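PDB 3OM4: levansucrase from Bacillus megaterium, which belongs to the levansucrase/invertase family of the beta-fructosidase clan and folds as a single chain rich in beta strands, with few helices. Local coordinates for residues I18-M23 and Q273-K278; D33-P38 and P372-G377; G110-D115 and Q448-V453; E299-D302 and L306-V309. The protein carries 1 engineered substitution. One frame throughout, in Å; residues are numbered along the deposited sequence.

Contact 1. Residues I18-M23 and Q273-K278; sequences ITRDNM and QSEKKK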
loop_
_atom_site.group_PDB
_atom_site.type_symbol
_atom_site.label_atom_id
_atom_site.label_comp_id
_atom_site.label_asym_id
_atom_site.label_seq_id
_atom_site.Cartn_x
_atom_site.Cartn_y
_atom_site.Cartn_z
ATOM N N ILE A 18 0.462 -12.050 11.342
ATOM C CA ILE A 18 -0.570 -12.609 10.490
ATOM C C ILE A 18 -0.288 -14.106 10.441
ATOM O O ILE A 18 0.693 -14.544 9.837
ATOM C CB ILE A 18 -0.536 -11.964 9.087
ATOM C CG1 ILE A 18 -0.780 -10.455 9.213
ATOM C CG2 ILE A 18 -1.557 -12.625 8.158
ATOM C CD1 ILE A 18 -0.520 -9.646 7.953
ATOM N N THR A 19 -1.131 -14.882 11.118
ATOM C CA THR A 19 -0.826 -16.291 11.365
ATOM C C THR A 19 -1.374 -17.232 10.302
ATOM O O THR A 19 -2.386 -16.946 9.654
ATOM C CB THR A 19 -1.317 -16.756 12.763
ATOM O OG1 THR A 19 -2.748 -16.694 12.823
ATOM C CG2 THR A 19 -0.725 -15.884 13.862
ATOM N N ARG A 20 -0.692 -18.363 10.139
ATOM C CA ARG A 20 -1.123 -19.398 9.208
ATOM C C ARG A 20 -2.524 -19.909 9.546
ATOM O O ARG A 20 -3.319 -20.171 8.647
ATOM C CB ARG A 20 -0.116 -20.547 9.174
ATOM C CG ARG A 20 1.275 -20.119 8.714
ATOM C CD ARG A 20 2.130 -21.307 8.312
ATOM N NE ARG A 20 1.606 -21.981 7.126
ATOM C CZ ARG A 20 1.894 -21.647 5.871
ATOM N NH1 ARG A 20 2.710 -20.634 5.613
ATOM N NH2 ARG A 20 1.361 -22.333 4.869
ATOM N N ASP A 21 -2.827 -20.016 10.838
ATOM C CA ASP A 21 -4.138 -20.483 11.289
ATOM C C ASP A 21 -5.267 -19.558 10.846
ATOM O O ASP A 21 -6.325 -20.023 10.424
ATOM C CB ASP A 21 -4.165 -20.660 12.807
ATOM C CG ASP A 21 -5.342 -21.493 13.274
ATOM O OD1 ASP A 21 -5.572 -22.583 12.704
ATOM O OD2 ASP A 21 -6.037 -21.056 14.213
ATOM N N ASN A 22 -5.040 -18.251 10.935
ATOM C CA ASN A 22 -6.036 -17.290 10.477
ATOM C C ASN A 22 -6.192 -17.279 8.960
ATOM O O ASN A 22 -7.308 -17.189 8.450
ATOM C CB ASN A 22 -5.740 -15.896 11.024
ATOM C CG ASN A 22 -6.135 -15.755 12.486
ATOM O OD1 ASN A 22 -7.102 -16.372 12.940
ATOM N ND2 ASN A 22 -5.397 -14.944 13.225
ATOM N N MET A 23 -5.074 -17.407 8.250
ATOM C CA MET A 23 -5.083 -17.428 6.787
ATOM C C MET A 23 -5.782 -18.656 6.193
ATOM O O MET A 23 -6.521 -18.527 5.211
ATOM C CB MET A 23 -3.659 -17.302 6.241
ATOM C CG MET A 23 -2.981 -15.964 6.538
ATOM S SD MET A 23 -3.835 -14.551 5.816
ATOM C CE MET A 23 -4.779 -13.942 7.202
ATOM N N GLN A 273 2.196 -28.816 13.926
ATOM C CA GLN A 273 2.943 -29.986 13.451
ATOM C C GLN A 273 2.591 -30.416 12.023
ATOM O O GLN A 273 3.487 -30.700 11.225
ATOM C CB GLN A 273 2.811 -31.164 14.426
ATOM C CG GLN A 273 3.347 -30.893 15.842
ATOM C CD GLN A 273 4.848 -30.618 15.900
ATOM O OE1 GLN A 273 5.589 -30.883 14.951
ATOM N NE2 GLN A 273 5.301 -30.086 17.029
ATOM N N SER A 274 1.298 -30.455 11.701
ATOM C CA SER A 274 0.849 -30.865 10.364
ATOM C C SER A 274 1.190 -29.839 9.279
ATOM O O SER A 274 1.595 -30.206 8.175
ATOM C CB SER A 274 -0.652 -31.159 10.359
ATOM O OG SER A 274 -1.398 -30.008 10.712
ATOM N N GLU A 275 1.013 -28.559 9.609
ATOM C CA GLU A 275 1.309 -27.454 8.698
ATOM C C GLU A 275 2.812 -27.354 8.434
ATOM O O GLU A 275 3.239 -27.160 7.293
ATOM C CB GLU A 275 0.776 -26.143 9.286
ATOM C CG GLU A 275 0.847 -24.935 8.362
ATOM C CD GLU A 275 -0.412 -24.722 7.534
ATOM O OE1 GLU A 275 -1.247 -25.646 7.425
ATOM O OE2 GLU A 275 -0.561 -23.613 6.983
ATOM N N LYS A 276 3.603 -27.488 9.498
ATOM C CA LYS A 276 5.061 -27.434 9.401
ATOM C C LYS A 276 5.616 -28.588 8.561
ATOM O O LYS A 276 6.478 -28.377 7.707
ATOM C CB LYS A 276 5.692 -27.415 10.799
ATOM C CG LYS A 276 7.218 -27.466 10.822
ATOM C CD LYS A 276 7.770 -27.634 12.238
ATOM C CE LYS A 276 7.118 -28.812 12.958
ATOM N NZ LYS A 276 8.008 -29.416 13.985
ATOM N N LYS A 277 5.117 -29.800 8.795
ATOM C CA LYS A 277 5.583 -30.971 8.048
ATOM C C LYS A 277 5.350 -30.798 6.548
ATOM O O LYS A 277 6.241 -31.076 5.745
ATOM C CB LYS A 277 4.916 -32.248 8.562
ATOM C CG LYS A 277 5.351 -33.525 7.845
ATOM C CD LYS A 277 5.062 -34.761 8.686
ATOM C CE LYS A 277 3.588 -34.871 9.051
ATOM N NZ LYS A 277 3.385 -35.750 10.234
ATOM N N LYS A 278 4.156 -30.325 6.194
ATOM C CA LYS A 278 3.777 -30.064 4.803
ATOM C C LYS A 278 4.670 -28.998 4.162
ATOM O O LYS A 278 5.068 -29.130 3.003
ATOM C CB LYS A 278 2.302 -29.647 4.733
ATOM C CG LYS A 278 1.688 -29.651 3.334
ATOM C CD LYS A 278 0.207 -29.289 3.404
ATOM C CE LYS A 278 -0.495 -29.450 2.062
ATOM N NZ LYS A 278 -0.107 -28.406 1.071
#
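R20, in the first turn of helix 20-24, faces E275 on helix 269-281 with their CA atoms 8.4 Å apart, a gap too wide for backbone contact and bridged by two side chains. The salt bridge uses one carboxylate oxygen: R20 NE gives its hydrogen to E275 OE2 over 2.7 Å, at an N-H...O angle of 152°. The oxygen sits close to the guanidinium plane and answers with its anti lone pair, while the two planes stand 55° apart. R20 NH2 adds a weak bond to the same OE2 at 3.1 Å. A bend at chi3 of R20 (66°) turns its NE edge toward the glutamate. Both residues are buried, so the ion pair probably lowers the cost of burying both charges. R20 NH2 also donates to T347 O, and NH1 weakly to T318 OG1, which limits the rotation of the guanidinium. Just before R20, T19 is the N-cap, its OG1 taking a weak bond from N22 N. What results is a buried interhelical salt bridge, tying a short capped helix near the N-terminus to the longer helix 269-281.

Contact 2. Residues D33-P38 and P372-G377; sequences DQFKVP and PLNDTG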
loop_
_atom_site.group_PDB
_atom_site.type_symbol
_atom_site.label_atom_id
_atom_site.label_comp_id
_atom_site.label_asym_id
_atom_site.label_seq_id
_atom_site.Cartn_x
_atom_site.Cartn_y
_atom_site.Cartn_z
ATOM N N ASP A 33 -20.912 -11.745 0.564
ATOM C CA ASP A 33 -20.988 -10.340 0.175
ATOM C C ASP A 33 -20.564 -9.399 1.311
ATOM O O ASP A 33 -20.493 -8.178 1.124
ATOM C CB ASP A 33 -22.378 -9.995 -0.382
ATOM C CG ASP A 33 -22.595 -10.522 -1.803
ATOM O OD1 ASP A 33 -21.636 -11.031 -2.425
ATOM O OD2 ASP A 33 -23.733 -10.423 -2.312
ATOM N N GLN A 34 -20.257 -9.970 2.478
ATOM C CA GLN A 34 -19.630 -9.208 3.560
ATOM C C GLN A 34 -18.215 -8.764 3.174
ATOM O O GLN A 34 -17.757 -7.706 3.611
ATOM C CB GLN A 34 -19.596 -10.009 4.870
ATOM C CG GLN A 34 -19.006 -9.228 6.054
ATOM C CD GLN A 34 -18.900 -10.034 7.342
ATOM O OE1 GLN A 34 -19.411 -11.149 7.444
ATOM N NE2 GLN A 34 -18.227 -9.463 8.335
ATOM N N PHE A 35 -17.542 -9.565 2.346
ATOM C CA PHE A 35 -16.126 -9.341 2.015
ATOM C C PHE A 35 -15.834 -9.103 0.534
ATOM O O PHE A 35 -14.811 -8.503 0.188
ATOM C CB PHE A 35 -15.279 -10.525 2.489
ATOM C CG PHE A 35 -15.597 -10.979 3.880
ATOM C CD1 PHE A 35 -15.239 -10.201 4.977
ATOM C CD2 PHE A 35 -16.250 -12.184 4.095
ATOM C CE1 PHE A 35 -15.536 -10.618 6.273
ATOM C CE2 PHE A 35 -16.548 -12.613 5.385
ATOM C CZ PHE A 35 -16.188 -11.829 6.475
ATOM N N LYS A 36 -16.709 -9.607 -0.333
ATOM C CA LYS A 36 -16.520 -9.502 -1.779
ATOM C C LYS A 36 -16.518 -8.047 -2.232
ATOM O O LYS A 36 -17.413 -7.279 -1.878
ATOM C CB LYS A 36 -17.623 -10.268 -2.518
ATOM C CG LYS A 36 -17.400 -10.396 -4.022
ATOM C CD LYS A 36 -18.695 -10.719 -4.767
ATOM C CE LYS A 36 -19.551 -9.469 -4.963
ATOM N NZ LYS A 36 -20.783 -9.740 -5.755
ATOM N N VAL A 37 -15.499 -7.677 -3.003
ATOM C CA VAL A 37 -15.467 -6.380 -3.669
ATOM C C VAL A 37 -16.719 -6.306 -4.553
ATOM O O VAL A 37 -16.988 -7.241 -5.306
ATOM C CB VAL A 37 -14.181 -6.226 -4.527
ATOM C CG1 VAL A 37 -14.239 -4.981 -5.402
ATOM C CG2 VAL A 37 -12.939 -6.190 -3.634
ATOM N N PRO A 38 -17.504 -5.214 -4.444
ATOM C CA PRO A 38 -18.716 -5.097 -5.261
ATOM C C PRO A 38 -18.468 -5.352 -6.746
ATOM O O PRO A 38 -17.417 -4.980 -7.275
ATOM C CB PRO A 38 -19.133 -3.641 -5.056
ATOM C CG PRO A 38 -18.638 -3.302 -3.709
ATOM C CD PRO A 38 -17.361 -4.077 -3.516
ATOM N N PRO A 372 -6.816 -9.602 14.527
ATOM C CA PRO A 372 -7.450 -9.679 13.204
ATOM C C PRO A 372 -8.925 -9.273 13.182
ATOM O O PRO A 372 -9.710 -9.706 14.034
ATOM C CB PRO A 372 -7.295 -11.156 12.821
ATOM C CG PRO A 372 -7.102 -11.880 14.114
ATOM C CD PRO A 372 -6.398 -10.928 15.023
ATOM N N LEU A 373 -9.288 -8.443 12.207
ATOM C CA LEU A 373 -10.688 -8.096 11.974
ATOM C C LEU A 373 -11.433 -9.303 11.408
ATOM O O LEU A 373 -10.874 -10.072 10.621
ATOM C CB LEU A 373 -10.807 -6.903 11.023
ATOM C CG LEU A 373 -10.196 -5.563 11.462
ATOM C CD1 LEU A 373 -10.203 -4.574 10.312
ATOM C CD2 LEU A 373 -10.912 -4.970 12.668
ATOM N N ASN A 374 -12.685 -9.474 11.828
ATOM C CA ASN A 374 -13.515 -10.597 11.381
ATOM C C ASN A 374 -12.847 -11.949 11.649
ATOM O O ASN A 374 -12.927 -12.875 10.836
ATOM C CB ASN A 374 -13.883 -10.431 9.899
ATOM C CG ASN A 374 -14.439 -9.055 9.593
ATOM O OD1 ASN A 374 -15.470 -8.660 10.137
ATOM N ND2 ASN A 374 -13.751 -8.309 8.729
ATOM N N ASP A 375 -12.171 -12.024 12.794
ATOM C CA ASP A 375 -11.526 -13.237 13.303
ATOM C C ASP A 375 -10.261 -13.647 12.552
ATOM O O ASP A 375 -9.313 -14.132 13.162
ATOM C CB ASP A 375 -12.515 -14.410 13.381
ATOM C CG ASP A 375 -13.716 -14.106 14.260
ATOM O OD1 ASP A 375 -14.846 -14.434 13.849
ATOM O OD2 ASP A 375 -13.536 -13.534 15.358
ATOM N N THR A 376 -10.254 -13.451 11.236
ATOM C CA THR A 376 -9.195 -13.989 10.381
ATOM C C THR A 376 -8.276 -12.917 9.813
ATOM O O THR A 376 -7.170 -13.223 9.366
ATOM C CB THR A 376 -9.788 -14.745 9.183
ATOM O OG1 THR A 376 -10.461 -13.811 8.328
ATOM C CG2 THR A 376 -10.762 -15.834 9.644
ATOM N N GLY A 377 -8.746 -11.672 9.805
ATOM C CA GLY A 377 -8.024 -10.589 9.147
ATOM C C GLY A 377 -8.600 -10.222 7.792
ATOM O O GLY A 377 -8.246 -9.190 7.230
HETATM O O HOH W 1 -17.168 -10.558 11.077
#
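Polar contact between N374 and Q34 runs through water. Q34 NE2 lies 3.4 Å from N374 OD1, but the angle is too poor for a hydrogen bond; instead a water accepts from Q34 NE2 at 3.1 Å and donates to N374 OD1 at 2.7 Å. Q34 reaches this far because its CG is anti to the backbone N (chi1 -177°) and the chain beyond stays extended. Both amides have further partners: Q34 NE2 also donates to T438 O, and N374 ND2 to L378 O and T438 OG1, which fixes the rotation of the asparagine amide. These partners place the contact: the loop 33-38, which follows helix 26-29, meets a turn within strand 371-382, where G377 N bonds to L373 O at 2.8 Å and N374 has positive phi, and strand 437-448 of another antiparallel sheet runs alongside. Van der Waals contact is supplied by F35. Its CE1 meets N374 ND2 and N374 CG, each at 3.8 Å, so the amide comes to the edge of the ring and not over its face, with the planes 71° apart. One face of that ring is covered from within its own segment by Q34 CG, 3.7 Å above the plane and toward the rim.

Contact 3. Residues G110-D115 and Q448-V453; sequences GDKSID and QGQLTV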
loop_
_atom_site.group_PDB
_atom_site.type_symbol
_atom_site.label_atom_id
_atom_site.label_comp_id
_atom_site.label_asym_id
_atom_site.label_seq_id
_atom_site.Cartn_x
_atom_site.Cartn_y
_atom_site.Cartn_z
ATOM N N GLY A 110 -16.628 19.898 -4.565
ATOM C CA GLY A 110 -18.041 19.577 -4.786
ATOM C C GLY A 110 -18.380 18.911 -6.110
ATOM O O GLY A 110 -19.517 18.474 -6.314
ATOM N N ASP A 111 -17.408 18.843 -7.019
ATOM C CA ASP A 111 -17.573 18.089 -8.262
ATOM C C ASP A 111 -17.504 16.593 -7.968
ATOM O O ASP A 111 -16.854 16.175 -7.007
ATOM C CB ASP A 111 -16.514 18.490 -9.292
ATOM C CG ASP A 111 -16.863 19.775 -10.033
ATOM O OD1 ASP A 111 -18.033 20.219 -9.982
ATOM O OD2 ASP A 111 -15.958 20.342 -10.681
ATOM N N LYS A 112 -18.179 15.787 -8.787
ATOM C CA LYS A 112 -18.322 14.356 -8.497
ATOM C C LYS A 112 -17.813 13.418 -9.591
ATOM O O LYS A 112 -17.289 12.345 -9.291
ATOM C CB LYS A 112 -19.782 14.015 -8.147
ATOM C CG LYS A 112 -20.367 14.783 -6.950
ATOM C CD LYS A 112 -19.517 14.655 -5.676
ATOM C CE LYS A 112 -19.664 13.292 -5.004
ATOM N NZ LYS A 112 -20.956 13.157 -4.269
ATOM N N SER A 113 -17.972 13.819 -10.850
ATOM C CA SER A 113 -17.658 12.951 -11.987
ATOM C C SER A 113 -16.159 12.682 -12.136
ATOM O O SER A 113 -15.329 13.473 -11.682
ATOM C CB SER A 113 -18.225 13.535 -13.287
ATOM O OG SER A 113 -17.552 14.726 -13.665
ATOM N N ILE A 114 -15.828 11.558 -12.768
ATOM C CA ILE A 114 -14.440 11.238 -13.100
ATOM C C ILE A 114 -13.876 12.269 -14.090
ATOM O O ILE A 114 -12.692 12.602 -14.042
ATOM C CB ILE A 114 -14.281 9.777 -13.634
ATOM C CG1 ILE A 114 -12.799 9.451 -13.883
ATOM C CG2 ILE A 114 -15.159 9.538 -14.875
ATOM C CD1 ILE A 114 -12.507 8.006 -14.245
ATOM N N ASP A 115 -14.744 12.784 -14.963
ATOM C CA ASP A 115 -14.370 13.830 -15.920
ATOM C C ASP A 115 -13.985 15.153 -15.242
ATOM O O ASP A 115 -13.384 16.025 -15.876
ATOM C CB ASP A 115 -15.498 14.061 -16.938
ATOM C CG ASP A 115 -15.648 12.915 -17.936
ATOM O OD1 ASP A 115 -14.703 12.117 -18.116
ATOM O OD2 ASP A 115 -16.726 12.820 -18.559
ATOM N N GLN A 448 -16.258 6.757 -9.969
ATOM C CA GLN A 448 -14.849 6.407 -10.132
ATOM C C GLN A 448 -13.962 7.434 -9.437
ATOM O O GLN A 448 -14.042 8.630 -9.726
ATOM C CB GLN A 448 -14.475 6.316 -11.609
ATOM C CG GLN A 448 -15.085 5.143 -12.348
ATOM C CD GLN A 448 -14.669 5.111 -13.804
ATOM O OE1 GLN A 448 -15.433 5.505 -14.686
ATOM N NE2 GLN A 448 -13.445 4.660 -14.062
ATOM N N GLY A 449 -13.142 6.963 -8.502
ATOM C CA GLY A 449 -12.180 7.821 -7.822
ATOM C C GLY A 449 -12.754 8.755 -6.772
ATOM O O GLY A 449 -12.070 9.677 -6.329
ATOM N N GLN A 450 -14.001 8.520 -6.367
ATOM C CA GLN A 450 -14.613 9.308 -5.300
ATOM C C GLN A 450 -13.879 9.040 -3.991
ATOM O O GLN A 450 -13.537 7.896 -3.689
ATOM C CB GLN A 450 -16.106 8.989 -5.159
ATOM C CG GLN A 450 -16.865 9.971 -4.264
ATOM C CD GLN A 450 -18.373 9.826 -4.361
ATOM O OE1 GLN A 450 -18.903 9.362 -5.370
ATOM N NE2 GLN A 450 -19.074 10.233 -3.308
ATOM N N LEU A 451 -13.630 10.102 -3.230
ATOM C CA LEU A 451 -12.853 9.999 -1.999
ATOM C C LEU A 451 -13.700 10.159 -0.746
ATOM O O LEU A 451 -13.395 9.565 0.288
ATOM C CB LEU A 451 -11.736 11.046 -1.976
ATOM C CG LEU A 451 -10.739 11.101 -3.131
ATOM C CD1 LEU A 451 -9.907 12.358 -2.994
ATOM C CD2 LEU A 451 -9.854 9.858 -3.162
ATOM N N THR A 452 -14.747 10.978 -0.837
ATOM C CA THR A 452 -15.569 11.316 0.325
ATOM C C THR A 452 -17.062 11.167 0.061
ATOM O O THR A 452 -17.525 11.364 -1.063
ATOM C CB THR A 452 -15.315 12.762 0.813
ATOM O OG1 THR A 452 -15.545 13.681 -0.264
ATOM C CG2 THR A 452 -13.894 12.924 1.330
ATOM N N VAL A 453 -17.806 10.826 1.109
ATOM C CA VAL A 453 -19.263 10.725 1.031
ATOM C C VAL A 453 -19.947 11.950 1.646
ATOM O O VAL A 453 -19.649 12.344 2.776
ATOM C CB VAL A 453 -19.800 9.400 1.658
ATOM C CG1 VAL A 453 -19.138 9.106 3.009
ATOM C CG2 VAL A 453 -21.321 9.442 1.800
HETATM O O HOH W 2 -14.611 11.213 -8.530
HETATM O O HOH W 3 -21.849 10.631 -2.311
#
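Q448 and I114 form the buried half of this contact, and I114 can be followed outward from its backbone. Its CB lies 4.0 Å from Q448 CB. The CG2 branch turns to the amide oxygen, with Q448 OE1 also at 4.0 Å. The other branch does more: with CG1 anti to the backbone N (chi1 -176°) and the chain running on extended, CD1 crosses the glutamine at a slant, touching its CB, its CD and, at 3.5 Å, Q448 NE2. That amide is committed elsewhere, NE2 to F425 O and OE1 to K46 N, so the methyl packs on a group already held in place. At the more exposed end K112 curls back through three successive bends to set its CE 3.5 Å from Q450 NE2. The Q450 amide is held by a nearly straight bond (174°) from NE2 to T452 O and by E447 N, which donates to its OE1; a water joins NE2 to K112 NZ, weakly on the lysine side. Another water donates to K112 O and Q448 O, joining the backbones. Since no direct polar bond crosses, the loop after strand 101-108 and the tail after strand 437-448 are probably held more by fit than by specific bonds.

Contact 4. Residues E299-D302 and L306-V309; sequences ELND and LKKV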
loop_
_atom_site.group_PDB
_atom_site.type_symbol
_atom_site.label_atom_id
_atom_site.label_comp_id
_atom_site.label_asym_id
_atom_site.label_seq_id
_atom_site.Cartn_x
_atom_site.Cartn_y
_atom_site.Cartn_z
ATOM N N GLU A 299 9.490 6.920 13.462
ATOM C CA GLU A 299 9.111 8.263 13.879
ATOM C C GLU A 299 9.974 9.287 13.148
ATOM O O GLU A 299 11.166 9.063 12.917
ATOM C CB GLU A 299 9.217 8.450 15.402
ATOM C CG GLU A 299 8.570 9.767 15.878
ATOM C CD GLU A 299 8.748 10.061 17.357
ATOM O OE1 GLU A 299 9.190 9.168 18.115
ATOM O OE2 GLU A 299 8.432 11.206 17.759
ATOM N N LEU A 300 9.350 10.401 12.778
ATOM C CA LEU A 300 10.028 11.488 12.093
ATOM C C LEU A 300 10.191 12.697 13.001
ATOM O O LEU A 300 9.410 12.900 13.935
ATOM C CB LEU A 300 9.250 11.900 10.837
ATOM C CG LEU A 300 8.879 10.822 9.813
ATOM C CD1 LEU A 300 8.085 11.434 8.668
ATOM C CD2 LEU A 300 10.121 10.114 9.291
ATOM N N ASN A 301 11.218 13.491 12.720
ATOM C CA ASN A 301 11.367 14.810 13.321
ATOM C C ASN A 301 10.409 15.790 12.651
ATOM O O ASN A 301 9.752 15.445 11.664
ATOM C CB ASN A 301 12.812 15.295 13.178
ATOM C CG ASN A 301 13.738 14.696 14.219
ATOM O OD1 ASN A 301 14.642 13.929 13.895
ATOM N ND2 ASN A 301 13.521 15.050 15.478
ATOM N N ASP A 302 10.331 17.008 13.181
ATOM C CA ASP A 302 9.477 18.045 12.600
ATOM C C ASP A 302 9.905 18.450 11.185
ATOM O O ASP A 302 9.078 18.915 10.398
ATOM C CB ASP A 302 9.404 19.268 13.517
ATOM C CG ASP A 302 8.622 18.999 14.796
ATOM O OD1 ASP A 302 7.853 18.012 14.844
ATOM O OD2 ASP A 302 8.778 19.780 15.760
ATOM N N LEU A 306 14.531 11.219 9.816
ATOM C CA LEU A 306 14.338 10.072 10.698
ATOM C C LEU A 306 14.688 10.415 12.146
ATOM O O LEU A 306 15.775 10.919 12.423
ATOM C CB LEU A 306 15.188 8.890 10.214
ATOM C CG LEU A 306 15.297 7.660 11.122
ATOM C CD1 LEU A 306 13.971 6.910 11.203
ATOM C CD2 LEU A 306 16.402 6.739 10.634
ATOM N N LYS A 307 13.757 10.146 13.058
ATOM C CA LYS A 307 14.010 10.307 14.488
ATOM C C LYS A 307 14.322 8.972 15.168
ATOM O O LYS A 307 15.292 8.866 15.923
ATOM C CB LYS A 307 12.830 10.994 15.183
ATOM C CG LYS A 307 13.122 11.405 16.626
ATOM C CD LYS A 307 11.852 11.692 17.427
ATOM C CE LYS A 307 11.183 12.988 16.986
ATOM N NZ LYS A 307 10.177 13.464 17.972
ATOM N N LYS A 308 13.495 7.961 14.904
ATOM C CA LYS A 308 13.647 6.653 15.537
ATOM C C LYS A 308 13.130 5.534 14.645
ATOM O O LYS A 308 12.036 5.630 14.082
ATOM C CB LYS A 308 12.917 6.618 16.886
ATOM C CG LYS A 308 13.234 5.389 17.734
ATOM C CD LYS A 308 12.355 5.297 18.968
ATOM C CE LYS A 308 12.780 4.122 19.837
ATOM N NZ LYS A 308 11.797 3.833 20.922
ATOM N N VAL A 309 13.929 4.477 14.520
ATOM C CA VAL A 309 13.488 3.257 13.861
ATOM C C VAL A 309 12.856 2.359 14.917
ATOM O O VAL A 309 13.504 1.978 15.897
ATOM C CB VAL A 309 14.646 2.520 13.146
ATOM C CG1 VAL A 309 14.107 1.342 12.341
ATOM C CG2 VAL A 309 15.408 3.467 12.234
HETATM O O HOH W 4 9.532 15.906 16.772
#
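Two successive residues of strand 306-315, K307 and K308, both face the single residue E299: a classic beta bulge. The E299 carbonyl takes both amide hydrogens, from K307 N at 2.8 Å and from K308 N at 3.3 Å, and the two donors come to it from the same face of the carbonyl plane. In return E299 N bonds to K308 O at 2.9 Å, completing an antiparallel hydrogen-bonded pair; past the bulge L300 pairs with L306, non-hydrogen-bonded. The extra residue turns the K307 side chain toward strand 293-300. Its chain runs out and then bends at chi3 (-71°), carrying NZ to E299 OE2 in a 2.9 Å salt bridge that meets the carboxylate from above its plane, 54° out. K307 CD packs 3.5 Å from E299 CD, and on its other flank N301 ND2 touches K307 CE, also at 3.5 Å, the two side chains crossing at about a right angle. The same OE2 accepts from H238 ND1, so histidine and lysine share one oxygen, which would probably favour a charged carboxylate. A water takes a bond from K307 NZ and passes a weak one to D302 OD1. The bulge lies at the loop end of the hairpin 293-300/306-315, whose first strand pairs with 238-246 in a mixed sheet, while L300 and L306 pack on I199 of strand 187-200.

In the fold
Contacts 1 and 2 are both buried and meet directly: M23 CE and N22 CB pack against T376 O, so helix 20-24 and the turn in strand 371-382 form one continuous neighbourhood. Contact 3 lies on the opposite side of the chain's centre from contact 1, about 24 Å off at the nearest atoms; strand 437-448 relates it to contact 2, flanking that contact and leading into the tail of contact 3. Contacts 1 to 3 join segments more than 200 residues apart, contact 1 by a direct ion pair, contacts 2 and 3 by side-chain packing and bridging water. Contact 4 is local and partly exposed, and there a salt bridge only supplements backbone bonds.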